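Local coordinates for ribosomal RNA small subunit methyltransferase E (Legionella pneumophila, PDB 5O95), which probably methylates the N3 position of a specific uridine (1498) in 16S ribosomal RNA, using S-adenosyl-L-methionine as the methyl donor, at residues Q29-G32 and R36-Q39; L85-S90 and E96-K101. All blocks are in the same frame, centred on the assembly; numbering follows the deposited sequence.

Contact 1. Residues Q29-G32 and R36-Q39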
loop_
_atom_site.group_PDB
_atom_site.type_symbol
_atom_site.label_atom_id
_atom_site.label_comp_id
_atom_site.label_asym_id
_atom_site.label_seq_id
_atom_site.Cartn_x
_atom_site.Cartn_y
_atom_site.Cartn_z
ATOM N N GLN B 29 28.034 5.935 8.215
ATOM C CA GLN B 29 27.679 6.754 7.063
ATOM C C GLN B 29 26.244 7.256 7.171
ATOM O O GLN B 29 25.970 8.444 6.964
ATOM C CB GLN B 29 27.865 5.926 5.783
ATOM C CG GLN B 29 27.176 6.496 4.538
ATOM C CD GLN B 29 27.850 7.750 4.023
ATOM O OE1 GLN B 29 28.977 8.066 4.409
ATOM N NE2 GLN B 29 27.161 8.475 3.146
ATOM N N HIS B 30 25.315 6.353 7.488
ATOM C CA HIS B 30 23.912 6.727 7.639
ATOM C C HIS B 30 23.735 7.786 8.721
ATOM O O HIS B 30 23.026 8.778 8.524
ATOM C CB HIS B 30 23.089 5.482 7.960
ATOM C CG HIS B 30 21.619 5.733 8.070
ATOM N ND1 HIS B 30 20.991 6.767 7.414
ATOM C CD2 HIS B 30 20.649 5.062 8.734
ATOM C CE1 HIS B 30 19.698 6.734 7.684
ATOM N NE2 HIS B 30 19.464 5.709 8.482
ATOM N N VAL B 31 24.376 7.596 9.881
ATOM C CA VAL B 31 24.121 8.484 11.019
ATOM C C VAL B 31 24.904 9.790 10.904
ATOM O O VAL B 31 24.368 10.878 11.152
ATOM C CB VAL B 31 24.418 7.761 12.343
ATOM C CG1 VAL B 31 24.491 8.769 13.485
ATOM C CG2 VAL B 31 23.385 6.703 12.624
ATOM N N GLY B 32 26.183 9.710 10.555
ATOM C CA GLY B 32 27.027 10.883 10.535
ATOM C C GLY B 32 26.889 11.703 9.266
ATOM O O GLY B 32 26.944 12.934 9.320
ATOM N N ARG B 36 23.396 13.473 9.284
ATOM C CA ARG B 36 24.161 14.614 9.797
ATOM C C ARG B 36 24.025 14.795 11.309
ATOM O O ARG B 36 24.012 15.919 11.817
ATOM C CB ARG B 36 23.805 15.912 9.076
ATOM C CG ARG B 36 24.038 15.862 7.612
ATOM C CD ARG B 36 23.823 17.235 7.054
ATOM N NE ARG B 36 24.124 17.296 5.638
ATOM C CZ ARG B 36 23.674 18.263 4.856
ATOM N NH1 ARG B 36 22.911 19.205 5.384
ATOM N NH2 ARG B 36 23.975 18.281 3.566
ATOM N N MET B 37 23.937 13.692 12.042
ATOM C CA MET B 37 23.747 13.796 13.482
ATOM C C MET B 37 25.049 14.182 14.173
ATOM O O MET B 37 26.148 13.931 13.665
ATOM C CB MET B 37 23.207 12.489 14.051
ATOM C CG MET B 37 21.876 12.124 13.448
ATOM S SD MET B 37 21.132 10.674 14.163
ATOM C CE MET B 37 20.804 11.265 15.826
ATOM N N GLU B 38 24.916 14.803 15.341
ATOM C CA GLU B 38 26.042 15.428 16.015
ATOM C C GLU B 38 26.230 14.842 17.408
ATOM O O GLU B 38 25.327 14.222 17.975
ATOM C CB GLU B 38 25.836 16.945 16.119
ATOM C CG GLU B 38 25.354 17.578 14.824
ATOM C CD GLU B 38 25.082 19.059 14.964
ATOM O OE1 GLU B 38 25.670 19.690 15.868
ATOM O OE2 GLU B 38 24.274 19.589 14.172
ATOM N N GLN B 39 27.425 15.052 17.952
ATOM C CA GLN B 39 27.729 14.633 19.315
ATOM C C GLN B 39 26.634 15.099 20.270
ATOM O O GLN B 39 26.165 16.236 20.189
ATOM C CB GLN B 39 29.076 15.230 19.728
ATOM C CG GLN B 39 29.440 15.026 21.184
ATOM C CD GLN B 39 30.881 15.399 21.466
ATOM O OE1 GLN B 39 31.675 15.596 20.541
ATOM N NE2 GLN B 39 31.229 15.501 22.745
HETATM O O HOH W 1 27.652 14.439 11.787
#
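Val31 and Met37 meet where helix 25-34 ends and the chain leaves it at a steep angle, roughly perpendicular to the helix axis. The amide N of Met37 donates to the carbonyl O of Val31 at 3.0 Å, and the bond is nearly straight, with 166° at the hydrogen. It joins residues i and i+6, one residue longer than the i to i+5 (6→1) bond of a Schellman motif, and follows a helix whose final part already contains a wider pi-type turn. Arg36, the first residue to leave helical geometry, makes the turn: its positive phi of 58° lies in the left-handed helical region. Its CA comes within 3.3 Å of Gly32 O, a CA-H···O contact that complements the amide bond. A water also donates to Gly32 O, at 3.0 Å.

The side chains of Val31 and Met37 sit on the buried side. Val31 CG1, set anti to its own N (chi1 166°), reaches the methionine and spans two of its atoms, 3.9 Å from Met37 SD and 4.0 Å from Met37 CB. Met37 CB rests 3.5 Å from Val31 O, so the residue that supplies the amide also flanks the oxygen with hydrocarbon. Val31 also packs on Ile9 of strand 8-10. The side chain of Arg36 leaves the backbone away from the helix, and the residue is exposed, which suits an arginine.

Within this PUA-family region, carbonyls left without a following helical turn thus find an amide, a CA-H and a water, while Val31 and Met37 are buried and pack together against Ile57 of strand 51-61.

Contact 2. Residues L85-S90 and E96-K101; sequences LAQAIS and EMVMQK
Val98 of a helix packs onto Leu85 and Gln87 of a strand in a buried van der Waals contact, apolar toward the leucine and methyl-on-amide toward the glutamine, between the parallel sheet of the methyltransferase domain and a helix on one of its faces. The backbones stay well apart, the CA atoms of Gln87 and Val98 being 8.2 Å from each other, and the side chains bridge the space. Val98 does the work for helix 94-104. Its CG1 is 3.9 Å from Leu85 CD2 and equally near Gln87 CG, and so joins two alternate residues on the same face of strand 82-88.

Gln87 and Val98 approach from opposing directions. With CG opposite the backbone N (chi1 -179°), the glutamine stem extends toward the helix, then bends at chi2 (72°), which turns the flat amide so that its face lies under both valine methyls. Val98 CG1 stands over Gln87 CD at 4.1 Å, and Val98 CG2 is 4.0 Å from Gln87 NE2.

These are the first strand and the helix of a beta-alpha-beta crossover whose second strand, 109-114, lies parallel to 82-88 and next to it in the six-stranded sheet. The unit belongs to the parallel alpha/beta core of a SPOUT-type domain, a family whose hallmark is the C-terminal trefoil knot that forms the cofactor site. The two methyls of beta-branched Val98 let one short residue touch both strand partners, and Leu85 offers a methyl in return.

Helix 227-242 borders the same spot: Gln87 touches Ala231 and comes within about 4 Å, side chain to side chain, of Thr227, which binds S-adenosyl-L-methionine in a structure of this protein. On the same helix as Val98, Lys101 forms a salt bridge to Glu228 of the second subunit, and Met97 packs on Met97 of that subunit.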
loop_
_atom_site.group_PDB
_atom_site.type_symbol
_atom_site.label_atom_id
_atom_site.label_comp_id
_atom_site.label_asym_id
_atom_site.label_seq_id
_atom_site.Cartn_x
_atom_site.Cartn_y
_atom_site.Cartn_z
ATOM N N LEU B 85 5.373 -14.535 2.839
ATOM C CA LEU B 85 4.929 -13.997 1.564
ATOM C C LEU B 85 5.861 -14.484 0.470
ATOM O O LEU B 85 7.077 -14.317 0.577
ATOM C CB LEU B 85 5.015 -12.470 1.602
ATOM C CG LEU B 85 4.757 -11.832 0.232
ATOM C CD1 LEU B 85 3.345 -12.143 -0.322
ATOM C CD2 LEU B 85 5.007 -10.319 0.314
ATOM N N ALA B 86 5.283 -15.063 -0.586
ATOM C CA ALA B 86 6.034 -15.452 -1.777
ATOM C C ALA B 86 5.542 -14.517 -2.869
ATOM O O ALA B 86 4.387 -14.616 -3.292
ATOM C CB ALA B 86 5.778 -16.917 -2.136
ATOM N N GLN B 87 6.378 -13.553 -3.257
ATOM C CA GLN B 87 5.970 -12.463 -4.140
ATOM C C GLN B 87 6.642 -12.677 -5.482
ATOM O O GLN B 87 7.875 -12.699 -5.556
ATOM C CB GLN B 87 6.410 -11.113 -3.560
ATOM C CG GLN B 87 6.007 -9.903 -4.402
ATOM C CD GLN B 87 4.507 -9.618 -4.353
ATOM O OE1 GLN B 87 3.823 -10.050 -3.439
ATOM N NE2 GLN B 87 3.992 -8.891 -5.351
ATOM N N ALA B 88 5.840 -12.814 -6.538
ATOM C CA ALA B 88 6.416 -13.022 -7.860
ATOM C C ALA B 88 7.241 -11.810 -8.270
ATOM O O ALA B 88 6.869 -10.664 -7.998
ATOM C CB ALA B 88 5.302 -13.271 -8.868
ATOM N N ILE B 89 8.379 -12.067 -8.919
ATOM C CA ILE B 89 9.228 -10.972 -9.366
ATOM C C ILE B 89 8.526 -10.194 -10.474
ATOM O O ILE B 89 7.637 -10.707 -11.161
ATOM C CB ILE B 89 10.637 -11.452 -9.765
ATOM C CG1 ILE B 89 10.566 -12.471 -10.906
ATOM C CG2 ILE B 89 11.343 -12.044 -8.549
ATOM C CD1 ILE B 89 11.950 -12.865 -11.464
ATOM N N SER B 90 8.891 -8.924 -10.613
ATOM C CA SER B 90 8.125 -8.020 -11.450
ATOM C C SER B 90 9.061 -6.989 -12.057
ATOM O O SER B 90 10.186 -6.793 -11.599
ATOM C CB SER B 90 6.999 -7.333 -10.663
ATOM O OG SER B 90 7.545 -6.635 -9.563
ATOM N N GLU B 96 10.732 -3.460 -4.687
ATOM C CA GLU B 96 11.309 -2.632 -3.627
ATOM C C GLU B 96 10.212 -2.080 -2.729
ATOM O O GLU B 96 10.365 -2.016 -1.506
ATOM C CB GLU B 96 12.130 -1.507 -4.256
ATOM C CG GLU B 96 13.502 -1.949 -4.839
ATOM C CD GLU B 96 13.459 -2.837 -6.088
ATOM O OE1 GLU B 96 12.422 -2.927 -6.781
ATOM O OE2 GLU B 96 14.511 -3.439 -6.403
ATOM N N MET B 97 9.076 -1.724 -3.312
ATOM C CA MET B 97 7.941 -1.264 -2.522
ATOM C C MET B 97 7.397 -2.388 -1.652
ATOM O O MET B 97 7.120 -2.180 -0.458
ATOM C CB MET B 97 6.871 -0.739 -3.489
ATOM C CG MET B 97 5.937 0.270 -2.891
ATOM S SD MET B 97 4.260 -0.254 -3.193
ATOM C CE MET B 97 4.237 -1.711 -2.179
ATOM N N VAL B 98 7.276 -3.592 -2.214
ATOM C CA VAL B 98 6.764 -4.733 -1.459
ATOM C C VAL B 98 7.679 -5.064 -0.292
ATOM O O VAL B 98 7.205 -5.389 0.796
ATOM C CB VAL B 98 6.568 -5.954 -2.372
ATOM C CG1 VAL B 98 6.234 -7.179 -1.562
ATOM C CG2 VAL B 98 5.453 -5.677 -3.386
ATOM N N MET B 99 9.000 -5.059 -0.523
ATOM C CA MET B 99 9.943 -5.292 0.564
ATOM C C MET B 99 9.711 -4.312 1.703
ATOM O O MET B 99 9.679 -4.704 2.879
ATOM C CB MET B 99 11.377 -5.162 0.046
ATOM C CG MET B 99 11.791 -6.256 -0.936
ATOM S SD MET B 99 11.955 -7.862 -0.138
ATOM C CE MET B 99 11.959 -8.933 -1.592
ATOM N N GLN B 100 9.601 -3.019 1.391
ATOM C CA GLN B 100 9.455 -2.021 2.455
ATOM C C GLN B 100 8.127 -2.181 3.188
ATOM O O GLN B 100 8.082 -2.242 4.428
ATOM C CB GLN B 100 9.589 -0.616 1.868
ATOM C CG GLN B 100 9.317 0.482 2.877
ATOM C CD GLN B 100 9.404 1.863 2.276
ATOM O OE1 GLN B 100 8.407 2.407 1.801
ATOM N NE2 GLN B 100 10.600 2.446 2.297
ATOM N N LYS B 101 7.032 -2.254 2.445
ATOM C CA LYS B 101 5.728 -2.249 3.080
ATOM C C LYS B 101 5.391 -3.581 3.742
ATOM O O LYS B 101 4.626 -3.586 4.718
ATOM C CB LYS B 101 4.682 -1.820 2.048
ATOM C CG LYS B 101 4.945 -0.348 1.605
ATOM C CD LYS B 101 3.787 0.348 0.967
ATOM C CE LYS B 101 4.208 1.782 0.641
ATOM N NZ LYS B 101 4.988 2.401 1.761
#

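The two contacts lie in different regions of the chain, one in the PUA-family part and the other in the SPOUT-family part, with centres about 30 Å apart and no element in common. Contact 1 is local and only partly buried: backbone bonds join it at the end of one helix, with a small Val31-Met37 apolar patch on its inner side and Arg36 exposed on its outer side. Contact 2 lies deep in the chain, joins a strand to a helix, and relies wholly on side-chain dispersion. Valine serves both, giving its carbonyl and a methyl in contact 1 but just its methyls in contact 2. Only contact 2 adjoins the cofactor region and the subunit interface.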